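Local coordinates for protein thioredoxin (TrxA-1) (Sulfolobus solfataricus, PDB 3TCO) that probably reduces disulfide bonds in other proteins, passing electrons through a redox-active pair of cysteines as thioredoxins do, at residues 4-9 / 41-46; 23-28 / 102-107; 37-42 / 98-103; 59-62 / 67-70; 79-84 / 89-94. All coordinates share one frame; numbering follows the deposited sequence.

Contact 1: 4-9 / 41-46. With EDO (1,2-ethanediol), chain D.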
# COMPACT_ATOMS: atom_id res chain seq x y z
N ASP A 4 9.73 5.00 10.43
CA ASP A 4 8.53 4.58 9.71
C ASP A 4 7.83 5.77 9.06
O ASP A 4 7.28 6.63 9.75
CB ASP A 4 7.56 3.88 10.67
CG ASP A 4 6.36 3.29 9.96
OD1 ASP A 4 6.28 3.45 8.73
OD2 ASP A 4 5.50 2.67 10.62
N VAL A 5 7.86 5.82 7.74
CA VAL A 5 7.23 6.91 7.01
C VAL A 5 5.94 6.48 6.33
O VAL A 5 5.39 7.23 5.51
CB VAL A 5 8.19 7.50 5.97
CG1 VAL A 5 9.43 8.04 6.68
CG2 VAL A 5 8.59 6.43 4.94
N THR A 6 5.46 5.29 6.66
CA THR A 6 4.21 4.80 6.10
C THR A 6 3.07 5.55 6.77
O THR A 6 3.22 6.08 7.87
CB THR A 6 4.03 3.29 6.30
OG1 THR A 6 3.95 2.99 7.70
CG2 THR A 6 5.19 2.54 5.67
N LEU A 7 1.92 5.57 6.10
CA LEU A 7 0.76 6.30 6.58
C LEU A 7 -0.48 5.44 6.76
O LEU A 7 -0.90 4.74 5.84
CB LEU A 7 0.42 7.43 5.58
CG LEU A 7 -0.92 8.16 5.73
CD1 LEU A 7 -0.87 9.07 6.94
CD2 LEU A 7 -1.21 8.97 4.48
N VAL A 8 -1.07 5.52 7.95
CA VAL A 8 -2.29 4.78 8.22
C VAL A 8 -3.46 5.39 7.42
O VAL A 8 -3.68 6.60 7.45
CB VAL A 8 -2.65 4.82 9.73
CG1 VAL A 8 -4.02 4.18 9.95
CG2 VAL A 8 -1.58 4.10 10.55
N LEU A 9 -4.19 4.55 6.71
CA LEU A 9 -5.32 5.00 5.93
C LEU A 9 -6.61 4.39 6.45
O LEU A 9 -6.62 3.21 6.84
CB LEU A 9 -5.17 4.58 4.47
CG LEU A 9 -4.04 5.23 3.65
CD1 LEU A 9 -3.91 4.57 2.27
CD2 LEU A 9 -4.34 6.71 3.53
N PRO A 41 8.47 -5.16 6.95
CA PRO A 41 9.75 -4.44 6.95
C PRO A 41 10.25 -4.07 5.55
O PRO A 41 10.94 -3.05 5.37
CB PRO A 41 10.69 -5.41 7.69
CG PRO A 41 10.11 -6.75 7.37
CD PRO A 41 8.62 -6.51 7.52
N ILE A 42 9.91 -4.88 4.55
CA ILE A 42 10.30 -4.61 3.17
C ILE A 42 9.50 -3.41 2.67
O ILE A 42 10.04 -2.50 2.04
CB ILE A 42 10.02 -5.83 2.26
CG1 ILE A 42 10.88 -7.02 2.72
CG2 ILE A 42 10.28 -5.48 0.81
CD1 ILE A 42 12.37 -6.74 2.78
N TYR A 43 8.20 -3.39 2.97
CA TYR A 43 7.33 -2.29 2.56
C TYR A 43 7.81 -1.00 3.21
O TYR A 43 7.86 0.04 2.57
CB TYR A 43 5.88 -2.55 2.98
CG TYR A 43 4.90 -1.55 2.43
CD1 TYR A 43 4.52 -1.57 1.10
CD2 TYR A 43 4.33 -0.57 3.26
CE1 TYR A 43 3.60 -0.66 0.59
CE2 TYR A 43 3.40 0.35 2.77
CZ TYR A 43 3.04 0.30 1.43
OH TYR A 43 2.11 1.17 0.92
N LYS A 44 8.17 -1.08 4.49
CA LYS A 44 8.67 0.07 5.23
C LYS A 44 10.03 0.56 4.71
O LYS A 44 10.26 1.77 4.58
CB LYS A 44 8.80 -0.30 6.71
CG LYS A 44 7.46 -0.37 7.41
CD LYS A 44 7.59 -0.94 8.82
CE LYS A 44 6.26 -0.90 9.55
NZ LYS A 44 6.45 -1.24 10.98
N LYS A 45 10.90 -0.39 4.40
CA LYS A 45 12.23 -0.06 3.87
C LYS A 45 12.13 0.69 2.54
O LYS A 45 12.82 1.70 2.33
CB LYS A 45 13.04 -1.35 3.69
CG LYS A 45 14.42 -1.10 3.10
CD LYS A 45 15.31 -2.32 3.27
CE LYS A 45 16.76 -2.00 2.89
NZ LYS A 45 17.70 -3.04 3.39
N VAL A 46 11.28 0.22 1.64
CA VAL A 46 11.12 0.89 0.36
C VAL A 46 10.46 2.26 0.55
O VAL A 46 10.84 3.24 -0.10
CB VAL A 46 10.33 0.02 -0.64
CG1 VAL A 46 10.11 0.78 -1.97
CG2 VAL A 46 11.11 -1.27 -0.92
C1 EDO D . 3.96 10.55 3.67
O1 EDO D . 4.84 11.60 3.25
C2 EDO D . 4.16 10.30 5.17
O2 EDO D . 5.53 9.94 5.41
O HOH W 1 9.55 3.77 6.53

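Contact 2: 23-28 / 102-107. With EDO (1,2-ethanediol), chain F.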
# COMPACT_ATOMS: atom_id res chain seq x y z
N LEU A 23 1.56 9.33 -6.73
CA LEU A 23 1.70 7.90 -6.53
C LEU A 23 1.41 7.53 -5.09
O LEU A 23 2.04 8.03 -4.15
CB LEU A 23 3.11 7.42 -6.90
CG LEU A 23 3.46 5.98 -6.47
CD1 LEU A 23 2.58 4.98 -7.23
CD2 LEU A 23 4.94 5.68 -6.77
N VAL A 24 0.45 6.62 -4.91
CA VAL A 24 0.07 6.17 -3.59
C VAL A 24 -0.05 4.65 -3.58
O VAL A 24 -0.76 4.08 -4.41
CB VAL A 24 -1.28 6.76 -3.13
CG1 VAL A 24 -1.62 6.27 -1.72
CG2 VAL A 24 -1.23 8.30 -3.15
N LEU A 25 0.66 4.01 -2.66
CA LEU A 25 0.61 2.56 -2.52
C LEU A 25 -0.17 2.27 -1.25
O LEU A 25 -0.15 3.06 -0.31
CB LEU A 25 2.02 1.95 -2.42
CG LEU A 25 2.89 2.07 -3.67
CD1 LEU A 25 3.65 3.39 -3.65
CD2 LEU A 25 3.87 0.91 -3.71
N VAL A 26 -0.85 1.13 -1.22
CA VAL A 26 -1.64 0.78 -0.05
C VAL A 26 -1.41 -0.68 0.33
O VAL A 26 -1.86 -1.58 -0.37
CB VAL A 26 -3.16 0.98 -0.30
CG1 VAL A 26 -3.94 0.74 1.00
CG2 VAL A 26 -3.43 2.38 -0.83
N ASP A 27 -0.68 -0.89 1.42
CA ASP A 27 -0.40 -2.24 1.91
C ASP A 27 -1.61 -2.66 2.76
O ASP A 27 -1.83 -2.12 3.84
CB ASP A 27 0.90 -2.24 2.74
CG ASP A 27 1.12 -3.55 3.52
OD1 ASP A 27 0.54 -4.59 3.16
OD2 ASP A 27 1.89 -3.52 4.49
N CYS A 28 -2.42 -3.57 2.23
CA CYS A 28 -3.59 -4.07 2.93
C CYS A 28 -3.09 -5.24 3.78
O CYS A 28 -2.58 -6.24 3.26
CB CYS A 28 -4.63 -4.51 1.90
SG CYS A 28 -5.17 -3.14 0.80
N SER A 102 11.08 -1.41 -8.32
CA SER A 102 10.96 -1.29 -9.77
C SER A 102 9.62 -0.65 -10.14
O SER A 102 9.54 0.21 -11.03
CB SER A 102 11.07 -2.68 -10.41
OG SER A 102 11.04 -2.59 -11.82
N THR A 103 8.56 -1.08 -9.44
CA THR A 103 7.23 -0.56 -9.69
C THR A 103 7.14 0.92 -9.35
O THR A 103 6.58 1.72 -10.11
CB THR A 103 6.18 -1.34 -8.88
OG1 THR A 103 6.24 -2.72 -9.24
CG2 THR A 103 4.79 -0.81 -9.16
N VAL A 104 7.69 1.29 -8.20
CA VAL A 104 7.69 2.69 -7.78
C VAL A 104 8.43 3.56 -8.80
O VAL A 104 7.90 4.57 -9.28
CB VAL A 104 8.35 2.84 -6.39
CG1 VAL A 104 8.52 4.32 -6.05
CG2 VAL A 104 7.49 2.14 -5.34
N ASN A 105 9.65 3.16 -9.14
CA ASN A 105 10.45 3.90 -10.10
C ASN A 105 9.68 4.10 -11.40
O ASN A 105 9.64 5.19 -11.96
CB ASN A 105 11.76 3.16 -10.37
CG ASN A 105 12.59 3.83 -11.44
OD1 ASN A 105 12.66 3.36 -12.57
ND2 ASN A 105 13.23 4.95 -11.09
N LYS A 106 9.04 3.03 -11.86
CA LYS A 106 8.25 3.07 -13.09
C LYS A 106 7.17 4.14 -13.07
O LYS A 106 6.96 4.85 -14.05
CB LYS A 106 7.62 1.69 -13.31
CG LYS A 106 6.56 1.63 -14.38
CD LYS A 106 6.36 0.19 -14.86
CE LYS A 106 5.91 -0.73 -13.74
NZ LYS A 106 5.69 -2.12 -14.23
N TYR A 107 6.47 4.28 -11.94
CA TYR A 107 5.40 5.25 -11.87
C TYR A 107 5.78 6.65 -11.46
O TYR A 107 4.94 7.55 -11.52
CB TYR A 107 4.27 4.71 -10.99
CG TYR A 107 3.61 3.52 -11.63
CD1 TYR A 107 3.51 2.31 -10.95
CD2 TYR A 107 3.09 3.60 -12.93
CE1 TYR A 107 2.91 1.20 -11.55
CE2 TYR A 107 2.49 2.50 -13.53
CZ TYR A 107 2.40 1.30 -12.84
OH TYR A 107 1.81 0.22 -13.43
C1 EDO F . 2.82 -2.47 -16.70
O1 EDO F . 4.12 -1.92 -16.50
C2 EDO F . 2.76 -3.87 -16.09
O2 EDO F . 3.06 -3.79 -14.69

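Contact 3: 37-42 / 98-103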
# COMPACT_ATOMS: atom_id res chain seq x y z
N HIS A 37 3.30 -10.05 8.01
CA HIS A 37 4.33 -9.73 8.97
C HIS A 37 5.72 -9.76 8.33
O HIS A 37 6.58 -8.95 8.64
CB HIS A 37 4.23 -10.71 10.15
CG HIS A 37 5.28 -10.53 11.19
ND1 HIS A 37 6.51 -11.15 11.12
CD2 HIS A 37 5.30 -9.79 12.33
CE1 HIS A 37 7.24 -10.81 12.17
NE2 HIS A 37 6.53 -9.98 12.92
N LEU A 38 5.92 -10.70 7.41
CA LEU A 38 7.19 -10.83 6.73
C LEU A 38 7.39 -9.75 5.67
O LEU A 38 8.52 -9.36 5.37
CB LEU A 38 7.29 -12.21 6.08
CG LEU A 38 7.47 -13.35 7.08
CD1 LEU A 38 7.43 -14.69 6.36
CD2 LEU A 38 8.80 -13.17 7.81
N TYR A 39 6.29 -9.25 5.12
CA TYR A 39 6.35 -8.20 4.09
C TYR A 39 6.52 -6.78 4.68
O TYR A 39 7.16 -5.92 4.08
CB TYR A 39 5.06 -8.27 3.26
CG TYR A 39 4.86 -7.20 2.22
CD1 TYR A 39 5.84 -6.91 1.28
CD2 TYR A 39 3.64 -6.51 2.13
CE1 TYR A 39 5.63 -5.98 0.27
CE2 TYR A 39 3.41 -5.57 1.12
CZ TYR A 39 4.41 -5.32 0.19
OH TYR A 39 4.17 -4.42 -0.83
N GLU A 40 5.98 -6.56 5.87
CA GLU A 40 6.03 -5.24 6.49
C GLU A 40 7.39 -4.51 6.49
O GLU A 40 7.46 -3.36 6.07
CB GLU A 40 5.45 -5.30 7.90
CG GLU A 40 4.00 -5.82 7.92
CD GLU A 40 3.09 -5.10 6.91
OE1 GLU A 40 2.93 -3.86 7.03
OE2 GLU A 40 2.53 -5.78 6.01
N PRO A 41 8.47 -5.16 6.95
CA PRO A 41 9.75 -4.44 6.95
C PRO A 41 10.25 -4.07 5.55
O PRO A 41 10.94 -3.05 5.37
CB PRO A 41 10.69 -5.41 7.69
CG PRO A 41 10.11 -6.75 7.37
CD PRO A 41 8.62 -6.51 7.52
N ILE A 42 9.91 -4.88 4.55
CA ILE A 42 10.30 -4.61 3.17
C ILE A 42 9.50 -3.41 2.67
O ILE A 42 10.04 -2.50 2.04
CB ILE A 42 10.02 -5.83 2.26
CG1 ILE A 42 10.88 -7.02 2.72
CG2 ILE A 42 10.28 -5.48 0.81
CD1 ILE A 42 12.37 -6.74 2.78
N ASP A 98 12.79 -6.06 -5.06
CA ASP A 98 13.17 -5.55 -6.37
C ASP A 98 11.93 -5.18 -7.17
O ASP A 98 11.87 -4.12 -7.78
CB ASP A 98 14.09 -6.55 -7.12
CG ASP A 98 13.45 -7.92 -7.33
OD1 ASP A 98 12.51 -8.29 -6.58
OD2 ASP A 98 13.91 -8.64 -8.24
N THR A 99 10.91 -6.03 -7.13
CA THR A 99 9.67 -5.73 -7.84
C THR A 99 8.99 -4.46 -7.30
O THR A 99 8.49 -3.65 -8.07
CB THR A 99 8.68 -6.91 -7.73
OG1 THR A 99 9.28 -8.07 -8.32
CG2 THR A 99 7.37 -6.59 -8.46
N LEU A 100 9.00 -4.30 -5.98
CA LEU A 100 8.38 -3.13 -5.37
C LEU A 100 9.11 -1.82 -5.75
O LEU A 100 8.47 -0.82 -6.10
CB LEU A 100 8.34 -3.32 -3.85
CG LEU A 100 7.59 -2.27 -3.02
CD1 LEU A 100 6.14 -2.18 -3.52
CD2 LEU A 100 7.65 -2.66 -1.54
N GLU A 101 10.43 -1.83 -5.69
CA GLU A 101 11.22 -0.64 -6.03
C GLU A 101 11.10 -0.35 -7.52
O GLU A 101 11.02 0.82 -7.94
CB GLU A 101 12.69 -0.86 -5.64
CG GLU A 101 12.87 -1.09 -4.16
CD GLU A 101 14.27 -1.52 -3.77
OE1 GLU A 101 14.95 -2.21 -4.56
OE2 GLU A 101 14.69 -1.18 -2.64
N SER A 102 11.08 -1.41 -8.32
CA SER A 102 10.96 -1.29 -9.77
C SER A 102 9.62 -0.65 -10.14
O SER A 102 9.54 0.21 -11.03
CB SER A 102 11.07 -2.68 -10.41
OG SER A 102 11.04 -2.59 -11.82
N THR A 103 8.56 -1.08 -9.44
CA THR A 103 7.23 -0.56 -9.69
C THR A 103 7.14 0.92 -9.35
O THR A 103 6.58 1.72 -10.11
CB THR A 103 6.18 -1.34 -8.88
OG1 THR A 103 6.24 -2.72 -9.24
CG2 THR A 103 4.79 -0.81 -9.16

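Contact 4: 59-62 / 67-70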
# COMPACT_ATOMS: atom_id res chain seq x y z
N LEU A 59 -3.48 -0.11 5.05
CA LEU A 59 -4.89 -0.24 5.35
C LEU A 59 -5.08 -1.56 6.10
O LEU A 59 -4.86 -2.63 5.53
CB LEU A 59 -5.72 -0.26 4.06
CG LEU A 59 -7.25 -0.27 4.18
CD1 LEU A 59 -7.82 1.16 4.22
CD2 LEU A 59 -7.80 -1.00 2.96
N ASN A 60 -5.42 -1.49 7.37
CA ASN A 60 -5.67 -2.72 8.11
C ASN A 60 -7.05 -3.17 7.65
O ASN A 60 -8.04 -2.45 7.82
CB ASN A 60 -5.64 -2.47 9.60
CG ASN A 60 -5.90 -3.72 10.39
OD1 ASN A 60 -6.98 -4.31 10.28
ND2 ASN A 60 -4.92 -4.15 11.17
N VAL A 61 -7.12 -4.34 7.03
CA VAL A 61 -8.39 -4.82 6.50
C VAL A 61 -9.49 -5.09 7.52
O VAL A 61 -10.65 -4.93 7.20
CB VAL A 61 -8.21 -6.09 5.61
CG1 VAL A 61 -7.33 -5.75 4.39
CG2 VAL A 61 -7.62 -7.24 6.40
N ASP A 62 -9.14 -5.46 8.75
CA ASP A 62 -10.21 -5.72 9.73
C ASP A 62 -10.89 -4.44 10.21
O ASP A 62 -12.03 -4.50 10.67
CB ASP A 62 -9.69 -6.52 10.92
CG ASP A 62 -9.31 -7.92 10.53
OD1 ASP A 62 -9.91 -8.44 9.57
OD2 ASP A 62 -8.41 -8.49 11.18
N ILE A 67 -13.59 -0.70 2.49
CA ILE A 67 -12.58 -0.34 1.49
C ILE A 67 -11.97 -1.60 0.89
O ILE A 67 -11.80 -1.69 -0.33
CB ILE A 67 -11.47 0.54 2.11
CG1 ILE A 67 -12.05 1.90 2.50
CG2 ILE A 67 -10.30 0.69 1.12
CD1 ILE A 67 -11.06 2.84 3.21
N ALA A 68 -11.65 -2.57 1.74
CA ALA A 68 -11.08 -3.82 1.26
C ALA A 68 -12.04 -4.44 0.25
O ALA A 68 -11.62 -4.89 -0.82
CB ALA A 68 -10.83 -4.78 2.44
N ASP A 69 -13.33 -4.43 0.58
CA ASP A 69 -14.35 -4.99 -0.30
C ASP A 69 -14.42 -4.20 -1.60
O ASP A 69 -14.47 -4.79 -2.69
CB ASP A 69 -15.73 -4.98 0.38
CG ASP A 69 -15.82 -5.97 1.53
OD1 ASP A 69 -15.13 -7.01 1.50
OD2 ASP A 69 -16.61 -5.71 2.47
N LYS A 70 -14.42 -2.88 -1.50
CA LYS A 70 -14.48 -2.04 -2.69
C LYS A 70 -13.44 -2.45 -3.73
O LYS A 70 -13.74 -2.50 -4.92
CB LYS A 70 -14.28 -0.57 -2.31
CG LYS A 70 -14.36 0.39 -3.49
CD LYS A 70 -14.44 1.87 -3.06
CE LYS A 70 -14.43 2.77 -4.28
NZ LYS A 70 -14.49 4.23 -3.97

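Contact 5: 79-84 / 89-94. With EDO (1,2-ethanediol), chain E.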
# COMPACT_ATOMS: atom_id res chain seq x y z
N THR A 79 -1.08 -5.22 -2.23
CA THR A 79 -0.60 -3.85 -2.33
C THR A 79 -1.26 -3.18 -3.52
O THR A 79 -0.95 -3.49 -4.68
CB THR A 79 0.93 -3.82 -2.51
OG1 THR A 79 1.56 -4.51 -1.42
CG2 THR A 79 1.43 -2.40 -2.51
N LEU A 80 -2.20 -2.27 -3.24
CA LEU A 80 -2.89 -1.53 -4.28
C LEU A 80 -1.95 -0.42 -4.72
O LEU A 80 -1.21 0.13 -3.89
CB LEU A 80 -4.16 -0.88 -3.71
CG LEU A 80 -5.14 -1.82 -3.00
CD1 LEU A 80 -6.28 -0.99 -2.38
CD2 LEU A 80 -5.67 -2.84 -4.01
N ILE A 81 -1.96 -0.11 -6.01
CA ILE A 81 -1.13 0.98 -6.51
C ILE A 81 -1.99 1.98 -7.28
O ILE A 81 -2.68 1.64 -8.24
CB ILE A 81 0.00 0.46 -7.41
CG1 ILE A 81 0.86 -0.54 -6.61
CG2 ILE A 81 0.86 1.65 -7.91
CD1 ILE A 81 2.00 -1.12 -7.35
N PHE A 82 -1.95 3.23 -6.82
CA PHE A 82 -2.73 4.30 -7.43
C PHE A 82 -1.82 5.35 -8.04
O PHE A 82 -0.86 5.78 -7.40
CB PHE A 82 -3.61 5.00 -6.39
CG PHE A 82 -4.68 4.13 -5.80
CD1 PHE A 82 -4.42 3.31 -4.70
CD2 PHE A 82 -5.96 4.12 -6.36
CE1 PHE A 82 -5.42 2.50 -4.15
CE2 PHE A 82 -6.97 3.30 -5.81
CZ PHE A 82 -6.70 2.50 -4.71
N VAL A 83 -2.14 5.78 -9.26
CA VAL A 83 -1.37 6.81 -9.93
C VAL A 83 -2.37 7.82 -10.49
O VAL A 83 -3.31 7.45 -11.20
CB VAL A 83 -0.49 6.22 -11.08
CG1 VAL A 83 0.20 7.36 -11.86
CG2 VAL A 83 0.56 5.28 -10.49
N ASN A 84 -2.17 9.09 -10.15
CA ASN A 84 -3.08 10.14 -10.59
C ASN A 84 -4.52 9.84 -10.18
O ASN A 84 -5.46 10.04 -10.95
CB ASN A 84 -2.99 10.37 -12.10
CG ASN A 84 -1.63 10.89 -12.52
OD1 ASN A 84 -1.06 11.75 -11.85
ND2 ASN A 84 -1.10 10.37 -13.63
N ASP A 89 -2.62 -0.96 -10.49
CA ASP A 89 -2.20 -2.34 -10.22
C ASP A 89 -2.62 -2.74 -8.83
O ASP A 89 -2.98 -1.90 -8.00
CB ASP A 89 -0.67 -2.50 -10.34
CG ASP A 89 -0.25 -3.91 -10.75
OD1 ASP A 89 -1.02 -4.89 -10.57
OD2 ASP A 89 0.89 -4.05 -11.24
N SER A 90 -2.59 -4.04 -8.58
CA SER A 90 -2.92 -4.62 -7.29
C SER A 90 -2.03 -5.84 -7.22
O SER A 90 -2.19 -6.76 -8.02
CB SER A 90 -4.40 -5.03 -7.23
OG SER A 90 -4.71 -5.63 -5.97
N LEU A 91 -1.07 -5.83 -6.30
CA LEU A 91 -0.12 -6.93 -6.15
C LEU A 91 -0.48 -7.79 -4.95
O LEU A 91 -0.48 -7.33 -3.81
CB LEU A 91 1.29 -6.36 -5.97
CG LEU A 91 1.67 -5.31 -7.02
CD1 LEU A 91 2.98 -4.65 -6.65
CD2 LEU A 91 1.76 -5.98 -8.38
N VAL A 92 -0.78 -9.06 -5.22
CA VAL A 92 -1.18 -10.00 -4.17
C VAL A 92 -0.00 -10.82 -3.64
O VAL A 92 0.76 -11.39 -4.41
CB VAL A 92 -2.28 -10.97 -4.70
CG1 VAL A 92 -2.70 -11.94 -3.61
CG2 VAL A 92 -3.48 -10.16 -5.20
N GLY A 93 0.14 -10.86 -2.31
CA GLY A 93 1.23 -11.60 -1.70
C GLY A 93 2.38 -10.65 -1.39
O GLY A 93 2.40 -9.53 -1.90
N ALA A 94 3.32 -11.08 -0.56
CA ALA A 94 4.46 -10.23 -0.22
C ALA A 94 5.25 -9.91 -1.50
O ALA A 94 5.75 -10.82 -2.17
CB ALA A 94 5.36 -10.95 0.79
C1 EDO E . -3.83 6.65 -14.53
O1 EDO E . -4.28 7.57 -13.53
C2 EDO E . -2.34 6.88 -14.78
O2 EDO E . -2.13 8.23 -15.20
O HOH W 2 1.16 -7.23 -1.36

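Contact 1: 4-9 / 41-46
Asp-4 and Thr-6 lie on a loop that leads into edge strand 7-8, and this loop passes Tyr-43 and Lys-44 of helix 34-49. The two backbones come nearest at Asp-4 and Lys-44, whose CA atoms are 6.4 Å apart. No direct hydrogen bond joins the segments. A water bridges them, accepting from Val-5 N and donating to Lys-44 O.

The loop is shaped by an Asx turn. Asp-4 OD1 accepts from Thr-6 N at 2.9 Å, from above the carboxylate plane. It also accepts from Thr-6 OG1 at 2.6 Å, here on its syn lone pair. These two bonds limit the rotation of the carboxylate. With chi1 at 63°, Thr-6 places OG1 beside this acceptor and leaves CG2 for the helix. CG2 meets Tyr-43 CD2 obliquely at 4.0 Å and also touches Lys-44 CG. Thr-6 OG1 is hydrogen-bonded to Arg-58 NE of strand 55-60 as well. A valine in place of Thr-6 would probably leave Arg-58 NE without this mate and the Asp-4 carboxylate, which loses one of its two bonds, freer to turn.

Lys-44 is extended beyond CG and crosses Asp-4. Its CE is 3.8 Å from Asp-4 OD2, while its NZ is 4.0 Å from the same oxygen, too far for a salt bridge. The contact thus rests on methyl packing and one bridging water; the opposite charges of Asp-4 and Lys-44 probably add a weak attraction.

Contact 2: 23-28 / 102-107
Leu-23 opens central strand 23-29 and packs against Val-104 and Tyr-107 of C-terminal helix 97-107. This is a helix-on-sheet layer of the thioredoxin fold. The strand and helix segments run nearly antiparallel, at 155°, with their axes 9.9 Å apart at the closest.

Leu-23 has CG anti to its own N (chi1 169°), and its two methyls divide between two residues of the helix. CD2 lies 3.9 Å from Val-104 CG1, and the side chains cross at about a right angle. CD1 lies 4.1 Å from Tyr-107 CB. Val-24 and Val-26 belong to the other face of the sheet, where they touch helix 14-20 through Val-17, Ile-18 and Phe-14. Between them, Leu-25 again points at helix 97-107. Its CD2 meets Val-104 CG2 at 4.2 Å, also roughly at right angles. Val-104 thus gives one methyl to each leucine. Phe-56 of neighbouring strand 55-60 touches Val-104 and Leu-25 too.

No hydrogen bond crosses this contact; it is a buried hydrocarbon interface. Tyr-107 takes part through CB, because its ring leads away from the strand. The ring packs against its own neighbour in sequence: Lys-106 CG stands 4.2 Å above one ring face, over the centre.

Contact 3: 37-42 / 98-103
Next to Leu-100, which meets Tyr-39 across this contact, Thr-99 O is gripped by two donors. Thr-103 N reaches it at 2.9 Å as the normal helix bond. Thr-103 OG1 reaches it at 2.7 Å, from the opposite face of the carbonyl plane. The hydroxyl of this buried threonine is thereby satisfied by its own helix. The contact joins helices 34-49 and 97-107, which lie on the same face of the sheet in the thioredoxin fold.

The helices stand well apart here. Their nearest CA atoms, those of Ile-42 and Leu-100, are separated by 8.9 Å. A long side chain fills the distance. Tyr-39 swings its ring away from its backbone N (chi1 175°), which carries the phenol end toward Leu-100. The two side chains cross obliquely, and Tyr-39 CE1 lies 4.3 Å from Leu-100 CD2. The hydroxyl finds its polar partner elsewhere, in a hydrogen bond with Thr-79 OG1 of strand 78-83. Val-46 and Leu-25 also touch Leu-100.

Helix 34-49 is kinked at Pro-41 and Ile-42. Proline has no N-H to give, and Ile-42 N makes a weak bond to Tyr-39 O in place of the regular helix bond. At the kink, Ile-42 O lies 4.3 Å from Leu-100 CD2. Tyr-39 OH sits astride the leucine fork, 4.0 Å from both Leu-100 CD1 and Leu-100 CD2.

Contact 4: 59-62 / 67-70
Leu-59 and Ile-67 form the tight part of this contact. The contact packs the end of strand 55-60 against short helix 65-70, the link in the thioredoxin fold between the N-terminal strands and the final hairpin. At chi1 -175° the Leu-59 chain extends opposite its backbone N, toward the helix. Its CD2 presses on Ile-67 CG2 at 3.5 Å. Its other methyl, CD1, lies 3.8 Å from Ile-67 CD1, so both branches of Ile-67 are engaged as the side chains cross obliquely. An alanine at Leu-59 would probably open a gap beside Ile-67 CG2 and CD1 and leave that side chain free to shift.

The second pair is looser. Val-61 CG1 touches Ala-68 CB at 4.1 Å, methyl against methyl. Beyond it the surface turns polar. Asp-62, Asp-69 and Lys-70 are exposed, and none of them touches the opposite segment. Asp-62 OD2 is instead hydrogen-bonded to Trp-32 NE1. On the strand side, Val-26 and Cys-28 back up Leu-59. Where the chain leaves the strand, Asn-60 OD1 accepts a weak bond from Asp-62 N at 2.9 Å.

Contact 5: 79-84 / 89-94
Ile-81 CG1 and Leu-91 CG both stand anti to their carbonyl carbons, at chi1 -58° and -50°, and both side chains run extended beyond. Their ends therefore meet, with Ile-81 CD1 and Leu-91 CD1 3.7 Å apart. This is a diagonal contact between neighbouring strands. In register, Ile-81 pairs with Asp-89, and Thr-79 pairs with Leu-91. All four side chains lie on the sheet face turned to helix 97-107, where Thr-103 and Tyr-107 touch Ile-81.

The backbone ladder is antiparallel. Thr-79 and Leu-91 exchange two bonds: Thr-79 N to Leu-91 O at 2.7 Å, and Leu-91 N to Thr-79 O at 2.8 Å, nearly straight at 174°. Ile-81 N gives a third, to Asp-89 O at 2.9 Å. The return bond from Asp-89 N to Ile-81 O is weak. Between these pairs, Leu-80 and Ser-90 form the non-hydrogen-bonded pair on the other face, where Leu-80 CD2 lies 3.5 Å from Ser-90 OG. Asp-89 OD1 accepts from Ser-90 N at 2.7 Å on its anti side, which restrains that carboxylate.

A water closes the end of the ladder. It accepts from Thr-79 OG1, whose other partner lies on helix 34-49, and donates to Leu-91 O and Gly-93 O. Gly-93 has a positive phi, and a side chain would collide there with the preceding carbonyl O.

Strands 78-83 and 86-92 make the beta hairpin that forms one edge of the thioredoxin sheet and precedes its last helix.

Overall arrangement
Contacts 1, 2, 4 and 5 all reach the five-stranded sheet. Contact 3 joins the two helices on one of its faces. Contacts 2 and 5 are the nearest pair, their centres 7 Å apart, and Thr-103 CG2 meets Ile-81 CD1 between them at 3.3 Å. Contacts 1 and 3 share helix 34-49, while contacts 2 and 3 share helix 97-107. Contact 4 is farthest from contact 3, about 20 Å between centres, and touches contacts 1 and 2; Leu-59 N probably bonds to Asp-27 O of contact 2. The disulfide Cys-33–Cys-36, probably the redox site as in other thioredoxins, lies where helix 34-49 begins. Tyr-39 and Val-61 lie near it without touching.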